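Copper-transporting atpase (Sulfolobus solfataricus, PDB 2YJ3) probably couples ATP hydrolysis to the transport of copper ions across the cell membrane, this chain being the cytoplasmic catalytic part with its phosphorylation and nucleotide-binding domains. Local coordinates at residues E7-L10 with I15-N18; T47-I50 with S55-Y58; K72-Y77 with A129-S134. The protein carries 1 engineered substitution. All blocks are in the same frame, centred on the assembly; numbering follows the deposited sequence.

Contact 1. Residues E7-L10 with I15-N18; sequences EKML and IIKN
Met-9 and Ile-16 carry most of this small, wholly apolar contact. The longer branch of Ile-16 (CG1 and CD1) lies against the base of the methionine chain: CG1 of Ile-16 sits 3.5 Å from CB of Met-9 and equally close to its CG, while CD1 of Ile-16 reaches Met-9 CG at 3.6 Å. The methionine then folds round that methyl. Its chain bends at chi2 and again at chi3 (-54° and -58°), which brings CE back to 3.7 Å from Ile-16 CD1, so that one methyl is touched by both the middle and the end of the same side chain. Cut back to an alanine, Ile-16 would lose CG1 and CD1, and the bent end of Met-9 would probably be freer to turn, with a gap opened between helix and strand. The second touch is lighter. CD2 of Leu-10 meets CG1 of Ile-15 at 3.7 Å, although the CB of Ile-15 points away from the helix; its CG1 branch, lying beside its own backbone N, is what the leucine methyl finds.

Further out, Met-9 also leans on Met-14 in the connecting loop. The strand side is fixed by strand 236-238: Ile-15 is joined to Ile-237 by backbone hydrogen bonds and packs on its side chain, and Ile-16 rests on Ile-236. None of the four touching residues is fully buried, as fits a place near the surface and away from the nucleotide-binding residues. Here helix 5-11 turns back through a short loop into strand 15-16, the antiparallel edge strand added to the otherwise parallel Rossmann-like sheet of the haloacid dehalogenase fold.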
loop_
_atom_site.group_PDB
_atom_site.type_symbol
_atom_site.label_atom_id
_atom_site.label_comp_id
_atom_site.label_asym_id
_atom_site.label_seq_id
_atom_site.Cartn_x
_atom_site.Cartn_y
_atom_site.Cartn_z
ATOM N N GLU A 7 12.728 14.108 20.480
ATOM C CA GLU A 7 11.916 13.402 21.484
ATOM C C GLU A 7 10.440 13.798 21.432
ATOM O O GLU A 7 9.559 12.955 21.572
ATOM C CB GLU A 7 12.494 13.576 22.892
ATOM C CG GLU A 7 13.788 12.779 23.113
ATOM C CD GLU A 7 14.627 13.279 24.292
ATOM O OE1 GLU A 7 14.421 12.797 25.429
ATOM O OE2 GLU A 7 15.503 14.142 24.069
ATOM N N LYS A 8 10.172 15.077 21.202
ATOM C CA LYS A 8 8.796 15.532 21.046
ATOM C C LYS A 8 8.107 14.815 19.876
ATOM O O LYS A 8 6.959 14.390 19.986
ATOM C CB LYS A 8 8.753 17.050 20.846
ATOM N N MET A 9 8.815 14.672 18.759
ATOM C CA MET A 9 8.244 13.999 17.588
ATOM C C MET A 9 8.006 12.516 17.802
ATOM O O MET A 9 7.000 11.972 17.342
ATOM C CB MET A 9 9.100 14.236 16.351
ATOM C CG MET A 9 9.123 15.696 15.912
ATOM S SD MET A 9 7.469 16.399 15.663
ATOM C CE MET A 9 6.801 15.292 14.431
ATOM N N LEU A 10 8.918 11.849 18.498
ATOM C CA LEU A 10 8.705 10.448 18.837
ATOM C C LEU A 10 7.416 10.261 19.628
ATOM O O LEU A 10 6.668 9.313 19.389
ATOM C CB LEU A 10 9.873 9.895 19.657
ATOM C CG LEU A 10 11.096 9.393 18.897
ATOM C CD1 LEU A 10 12.101 8.836 19.910
ATOM C CD2 LEU A 10 10.708 8.327 17.866
ATOM N N ILE A 15 9.374 9.639 13.681
ATOM C CA ILE A 15 10.837 9.595 13.755
ATOM C C ILE A 15 11.413 10.514 12.702
ATOM O O ILE A 15 11.253 10.260 11.510
ATOM C CB ILE A 15 11.367 8.191 13.436
ATOM C CG1 ILE A 15 10.705 7.158 14.333
ATOM C CG2 ILE A 15 12.883 8.144 13.564
ATOM C CD1 ILE A 15 11.226 5.758 14.124
ATOM N N ILE A 16 12.080 11.577 13.134
ATOM C CA ILE A 16 12.631 12.550 12.206
ATOM C C ILE A 16 14.124 12.347 11.973
ATOM O O ILE A 16 14.839 11.827 12.831
ATOM C CB ILE A 16 12.408 13.984 12.690
ATOM C CG1 ILE A 16 11.072 14.101 13.417
ATOM C CG2 ILE A 16 12.460 14.941 11.509
ATOM C CD1 ILE A 16 9.960 14.671 12.561
ATOM N N LYS A 17 14.581 12.777 10.801
ATOM C CA LYS A 17 15.962 12.599 10.373
ATOM C C LYS A 17 16.795 13.853 10.642
ATOM O O LYS A 17 17.933 13.772 11.117
ATOM C CB LYS A 17 15.979 12.255 8.887
ATOM C CG LYS A 17 17.356 12.154 8.274
ATOM C CD LYS A 17 17.242 11.918 6.778
ATOM C CE LYS A 17 16.760 13.169 6.062
ATOM N NZ LYS A 17 17.871 14.151 5.852
ATOM N N ASN A 18 16.220 15.012 10.336
ATOM C CA ASN A 18 16.866 16.291 10.598
ATOM C C ASN A 18 15.841 17.339 11.029
ATOM O O ASN A 18 14.713 17.352 10.538
ATOM C CB ASN A 18 17.628 16.775 9.360
#

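Contact 2. Residues T47-I50 with S55-Y58; sequences TQFI and SLAY
Phe-49 and Leu-56 meet through a CH-pi contact. CD1 of the leucine stands over the middle of one face of the phenyl ring, 4.2 Å from the centroid of Phe-49 and only 6° off the ring normal. With CG anti to the backbone N (chi1 172°), the phenylalanine extends from strand 45-50 toward helix 53-63 and presents that face to the leucine.

The remaining touches are plain apolar packing at the far end of the ring. CZ of Phe-49 comes to 3.7 Å from CB of Leu-56, and its neighbour CE2 is 3.8 Å from the same CB. Near the ring plane, Ser-55 CB approaches the edge at CZ, a looser 4.4 Å. This is one corner of the nucleotide-binding domain of a P-type ATPase, where helices 53-63 and 69-81 pack on a twisted antiparallel sheet; Tyr-77 of the second helix touches both Phe-49 and Leu-56.

Polar bonds act around the contact. Asp-52 OD1 accepts from the backbone N of Ser-55 near the start of helix 53-63, and Tyr-58 OH is hydrogen-bonded to Lys-106 NZ. On the strand, Thr-47 and Gln-48 both face Asn-132, forming a classic beta bulge just ahead of Phe-49.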
loop_
_atom_site.group_PDB
_atom_site.type_symbol
_atom_site.label_atom_id
_atom_site.label_comp_id
_atom_site.label_asym_id
_atom_site.label_seq_id
_atom_site.Cartn_x
_atom_site.Cartn_y
_atom_site.Cartn_z
ATOM N N THR A 47 -12.434 -9.494 -1.249
ATOM C CA THR A 47 -13.803 -9.005 -1.423
ATOM C C THR A 47 -14.698 -10.042 -2.103
ATOM O O THR A 47 -15.928 -9.942 -2.056
ATOM C CB THR A 47 -13.853 -7.682 -2.207
ATOM O OG1 THR A 47 -13.021 -7.782 -3.367
ATOM C CG2 THR A 47 -13.357 -6.532 -1.338
ATOM N N GLN A 48 -14.086 -11.043 -2.730
ATOM C CA GLN A 48 -14.857 -12.179 -3.250
ATOM C C GLN A 48 -13.987 -13.356 -3.689
ATOM O O GLN A 48 -12.895 -13.180 -4.206
ATOM C CB GLN A 48 -15.782 -11.749 -4.391
ATOM C CG GLN A 48 -15.253 -12.057 -5.777
ATOM C CD GLN A 48 -16.346 -11.990 -6.836
ATOM O OE1 GLN A 48 -17.455 -12.501 -6.638
ATOM N NE2 GLN A 48 -16.035 -11.364 -7.967
ATOM N N PHE A 49 -14.480 -14.558 -3.446
ATOM C CA PHE A 49 -13.820 -15.757 -3.883
ATOM C C PHE A 49 -14.796 -16.547 -4.744
ATOM O O PHE A 49 -15.912 -16.831 -4.316
ATOM C CB PHE A 49 -13.409 -16.608 -2.688
ATOM C CG PHE A 49 -12.898 -17.962 -3.072
ATOM C CD1 PHE A 49 -11.664 -18.090 -3.683
ATOM C CD2 PHE A 49 -13.666 -19.102 -2.842
ATOM C CE1 PHE A 49 -11.184 -19.345 -4.068
ATOM C CE2 PHE A 49 -13.213 -20.351 -3.224
ATOM C CZ PHE A 49 -11.962 -20.474 -3.837
ATOM N N ILE A 50 -14.357 -16.911 -5.942
ATOM C CA ILE A 50 -15.122 -17.787 -6.813
ATOM C C ILE A 50 -14.407 -19.122 -6.995
ATOM O O ILE A 50 -13.270 -19.170 -7.435
ATOM C CB ILE A 50 -15.391 -17.114 -8.176
ATOM C CG1 ILE A 50 -16.264 -15.876 -7.973
ATOM C CG2 ILE A 50 -16.132 -18.071 -9.097
ATOM C CD1 ILE A 50 -16.499 -15.062 -9.209
ATOM N N SER A 55 -10.328 -25.805 -3.526
ATOM C CA SER A 55 -9.475 -24.847 -4.208
ATOM C C SER A 55 -9.022 -23.768 -3.256
ATOM O O SER A 55 -7.857 -23.349 -3.262
ATOM C CB SER A 55 -10.217 -24.218 -5.388
ATOM O OG SER A 55 -10.460 -25.192 -6.382
ATOM N N LEU A 56 -9.961 -23.315 -2.441
ATOM C CA LEU A 56 -9.690 -22.306 -1.424
ATOM C C LEU A 56 -8.582 -22.793 -0.492
ATOM O O LEU A 56 -7.624 -22.070 -0.215
ATOM C CB LEU A 56 -10.984 -22.004 -0.638
ATOM C CG LEU A 56 -10.907 -21.015 0.536
ATOM C CD1 LEU A 56 -10.194 -19.733 0.117
ATOM C CD2 LEU A 56 -12.322 -20.728 1.135
ATOM N N ALA A 57 -8.703 -24.031 -0.025
ATOM C CA ALA A 57 -7.734 -24.585 0.917
ATOM C C ALA A 57 -6.367 -24.737 0.262
ATOM O O ALA A 57 -5.345 -24.590 0.923
ATOM C CB ALA A 57 -8.206 -25.924 1.434
ATOM N N TYR A 58 -6.354 -25.066 -1.029
ATOM C CA TYR A 58 -5.107 -25.226 -1.755
ATOM C C TYR A 58 -4.400 -23.885 -1.879
ATOM O O TYR A 58 -3.229 -23.763 -1.571
ATOM C CB TYR A 58 -5.362 -25.823 -3.144
ATOM C CG TYR A 58 -5.589 -27.325 -3.159
ATOM C CD1 TYR A 58 -5.301 -28.099 -2.042
ATOM C CD2 TYR A 58 -6.092 -27.966 -4.293
ATOM C CE1 TYR A 58 -5.510 -29.461 -2.043
ATOM C CE2 TYR A 58 -6.300 -29.339 -4.306
ATOM C CZ TYR A 58 -5.993 -30.081 -3.178
ATOM O OH TYR A 58 -6.174 -31.452 -3.164
#

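Contact 3. Residues K72-Y77 with A129-S134; sequences KAIVKY and ASFNIS
Ile-74 and Phe-131 are brought together by similar first torsions: CG1 of the isoleucine and CG of the phenylalanine each stand anti to their own carbonyl carbon, with chi1 -78° and -62°. The site is helix-on-sheet packing in the core of the nucleotide-binding domain, where helix 69-81 lies over strand 126-134. The isoleucine comes down onto the phenyl face. Its CG1 stands over the ring centre of Phe-131, 4.1 Å from the centroid and 4° off the normal, a nearly vertical CH-pi contact. On the same face, CD1 of Ile-74 lies 4.1 Å from Phe-131 CD1, and CG2 of Ile-74, beyond the rim, is 4.0 Å from Phe-131 CZ.

Ile-119 and Val-121 of the adjoining strand also pack on Phe-131. The side chain of Ile-74 also touches Glu-63, a residue of the nucleotide site, so the packing adjoins ligand-binding residues; no nucleotide is bound in this model, but a magnesium ion lies about 4 Å from the side chain of Tyr-77. Near the ring plane of Phe-131, its CE2 is 4.4 Å from CD2 of Tyr-77, whose backbone N bonds to Ala-73 O at 3.1 Å.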
loop_
_atom_site.group_PDB
_atom_site.type_symbol
_atom_site.label_atom_id
_atom_site.label_comp_id
_atom_site.label_asym_id
_atom_site.label_seq_id
_atom_site.Cartn_x
_atom_site.Cartn_y
_atom_site.Cartn_z
ATOM N N LYS A 72 -1.370 -12.727 2.768
ATOM C CA LYS A 72 -1.948 -12.714 4.109
ATOM C C LYS A 72 -3.462 -12.493 4.048
ATOM O O LYS A 72 -4.225 -13.058 4.831
ATOM C CB LYS A 72 -1.300 -11.627 4.964
ATOM C CG LYS A 72 0.164 -11.893 5.301
ATOM C CD LYS A 72 0.643 -10.992 6.432
ATOM C CE LYS A 72 0.727 -9.535 6.002
ATOM N NZ LYS A 72 2.102 -9.185 5.546
ATOM N N ALA A 73 -3.894 -11.648 3.127
ATOM C CA ALA A 73 -5.315 -11.437 2.938
ATOM C C ALA A 73 -5.993 -12.768 2.588
ATOM O O ALA A 73 -7.071 -13.084 3.102
ATOM C CB ALA A 73 -5.545 -10.422 1.856
ATOM N N ILE A 74 -5.350 -13.552 1.725
ATOM C CA ILE A 74 -5.924 -14.816 1.264
ATOM C C ILE A 74 -5.962 -15.866 2.360
ATOM O O ILE A 74 -6.937 -16.619 2.485
ATOM C CB ILE A 74 -5.148 -15.369 0.060
ATOM C CG1 ILE A 74 -5.563 -14.599 -1.202
ATOM C CG2 ILE A 74 -5.396 -16.867 -0.081
ATOM C CD1 ILE A 74 -4.672 -14.813 -2.406
ATOM N N VAL A 75 -4.888 -15.916 3.143
ATOM C CA VAL A 75 -4.798 -16.833 4.267
ATOM C C VAL A 75 -5.828 -16.514 5.358
ATOM O O VAL A 75 -6.436 -17.415 5.942
ATOM C CB VAL A 75 -3.387 -16.798 4.903
ATOM C CG1 VAL A 75 -3.437 -17.366 6.323
ATOM C CG2 VAL A 75 -2.405 -17.564 4.040
ATOM N N LYS A 76 -6.036 -15.231 5.617
ATOM C CA LYS A 76 -6.984 -14.829 6.650
ATOM C C LYS A 76 -8.423 -15.183 6.233
ATOM O O LYS A 76 -9.225 -15.678 7.032
ATOM C CB LYS A 76 -6.869 -13.333 6.898
ATOM C CG LYS A 76 -7.856 -12.806 7.942
ATOM C CD LYS A 76 -7.586 -11.350 8.247
ATOM C CE LYS A 76 -8.794 -10.697 8.898
ATOM N NZ LYS A 76 -8.468 -9.315 9.335
ATOM N N TYR A 77 -8.747 -14.914 4.976
ATOM C CA TYR A 77 -10.063 -15.239 4.438
ATOM C C TYR A 77 -10.317 -16.735 4.516
ATOM O O TYR A 77 -11.380 -17.167 4.949
ATOM C CB TYR A 77 -10.195 -14.775 2.984
ATOM C CG TYR A 77 -11.502 -15.190 2.339
ATOM C CD1 TYR A 77 -12.662 -14.432 2.517
ATOM C CD2 TYR A 77 -11.583 -16.343 1.562
ATOM C CE1 TYR A 77 -13.873 -14.806 1.927
ATOM C CE2 TYR A 77 -12.790 -16.730 0.972
ATOM C CZ TYR A 77 -13.932 -15.962 1.160
ATOM O OH TYR A 77 -15.131 -16.349 0.573
ATOM N N ALA A 129 -10.152 -21.294 -9.904
ATOM C CA ALA A 129 -10.732 -20.401 -8.906
ATOM C C ALA A 129 -10.116 -19.025 -9.038
ATOM O O ALA A 129 -9.106 -18.852 -9.739
ATOM C CB ALA A 129 -10.490 -20.955 -7.490
ATOM N N SER A 130 -10.692 -18.046 -8.344
ATOM C CA SER A 130 -10.142 -16.692 -8.365
ATOM C C SER A 130 -10.587 -15.850 -7.167
ATOM O O SER A 130 -11.590 -16.161 -6.514
ATOM C CB SER A 130 -10.524 -15.982 -9.666
ATOM O OG SER A 130 -11.912 -15.704 -9.663
ATOM N N PHE A 131 -9.837 -14.782 -6.891
ATOM C CA PHE A 131 -10.165 -13.839 -5.812
ATOM C C PHE A 131 -10.207 -12.448 -6.373
ATOM O O PHE A 131 -9.381 -12.099 -7.232
ATOM C CB PHE A 131 -9.061 -13.790 -4.739
ATOM C CG PHE A 131 -8.828 -15.083 -4.027
ATOM C CD1 PHE A 131 -7.980 -16.044 -4.566
ATOM C CD2 PHE A 131 -9.437 -15.334 -2.808
ATOM C CE1 PHE A 131 -7.767 -17.235 -3.903
ATOM C CE2 PHE A 131 -9.214 -16.521 -2.128
ATOM C CZ PHE A 131 -8.393 -17.470 -2.674
ATOM N N ASN A 132 -11.159 -11.656 -5.886
ATOM C CA ASN A 132 -11.061 -10.209 -5.968
ATOM C C ASN A 132 -10.518 -9.765 -4.610
ATOM O O ASN A 132 -11.033 -10.192 -3.594
ATOM C CB ASN A 132 -12.443 -9.589 -6.191
ATOM C CG ASN A 132 -12.692 -9.196 -7.638
ATOM O OD1 ASN A 132 -12.742 -10.042 -8.536
ATOM N ND2 ASN A 132 -12.866 -7.899 -7.868
ATOM N N ILE A 133 -9.469 -8.948 -4.586
ATOM C CA ILE A 133 -8.976 -8.385 -3.332
ATOM C C ILE A 133 -8.938 -6.866 -3.443
ATOM O O ILE A 133 -8.643 -6.325 -4.504
ATOM C CB ILE A 133 -7.566 -8.898 -2.945
ATOM C CG1 ILE A 133 -6.482 -8.137 -3.701
ATOM C CG2 ILE A 133 -7.443 -10.394 -3.152
ATOM C CD1 ILE A 133 -6.036 -6.854 -3.013
ATOM N N SER A 134 -9.230 -6.175 -2.349
ATOM C CA SER A 134 -9.195 -4.721 -2.372
ATOM C C SER A 134 -8.537 -4.130 -1.128
ATOM O O SER A 134 -8.479 -4.770 -0.071
ATOM C CB SER A 134 -10.605 -4.157 -2.549
ATOM O OG SER A 134 -11.363 -4.348 -1.374
#

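Contacts 1, 2 and 3 follow in that order along the chain, but they fall into two domains. Contact 1 lies at the edge strand of the mixed sheet of the phosphorylation domain, its centre about 44 Å from contact 2's and 37 Å from contact 3's. The other two, with centres about 7 Å apart, share the antiparallel sheet of the nucleotide-binding domain, which is inserted between strands 30-34 and 154-158. Strands 45-50 and 126-134 are neighbours there, helices 53-63 and 69-81 are consecutive, and the rings of Phe-49 and Phe-131 join both contacts into one apolar core. ATP-binding residues lie in both domains, so nucleotide is probably held between them, away from contact 1.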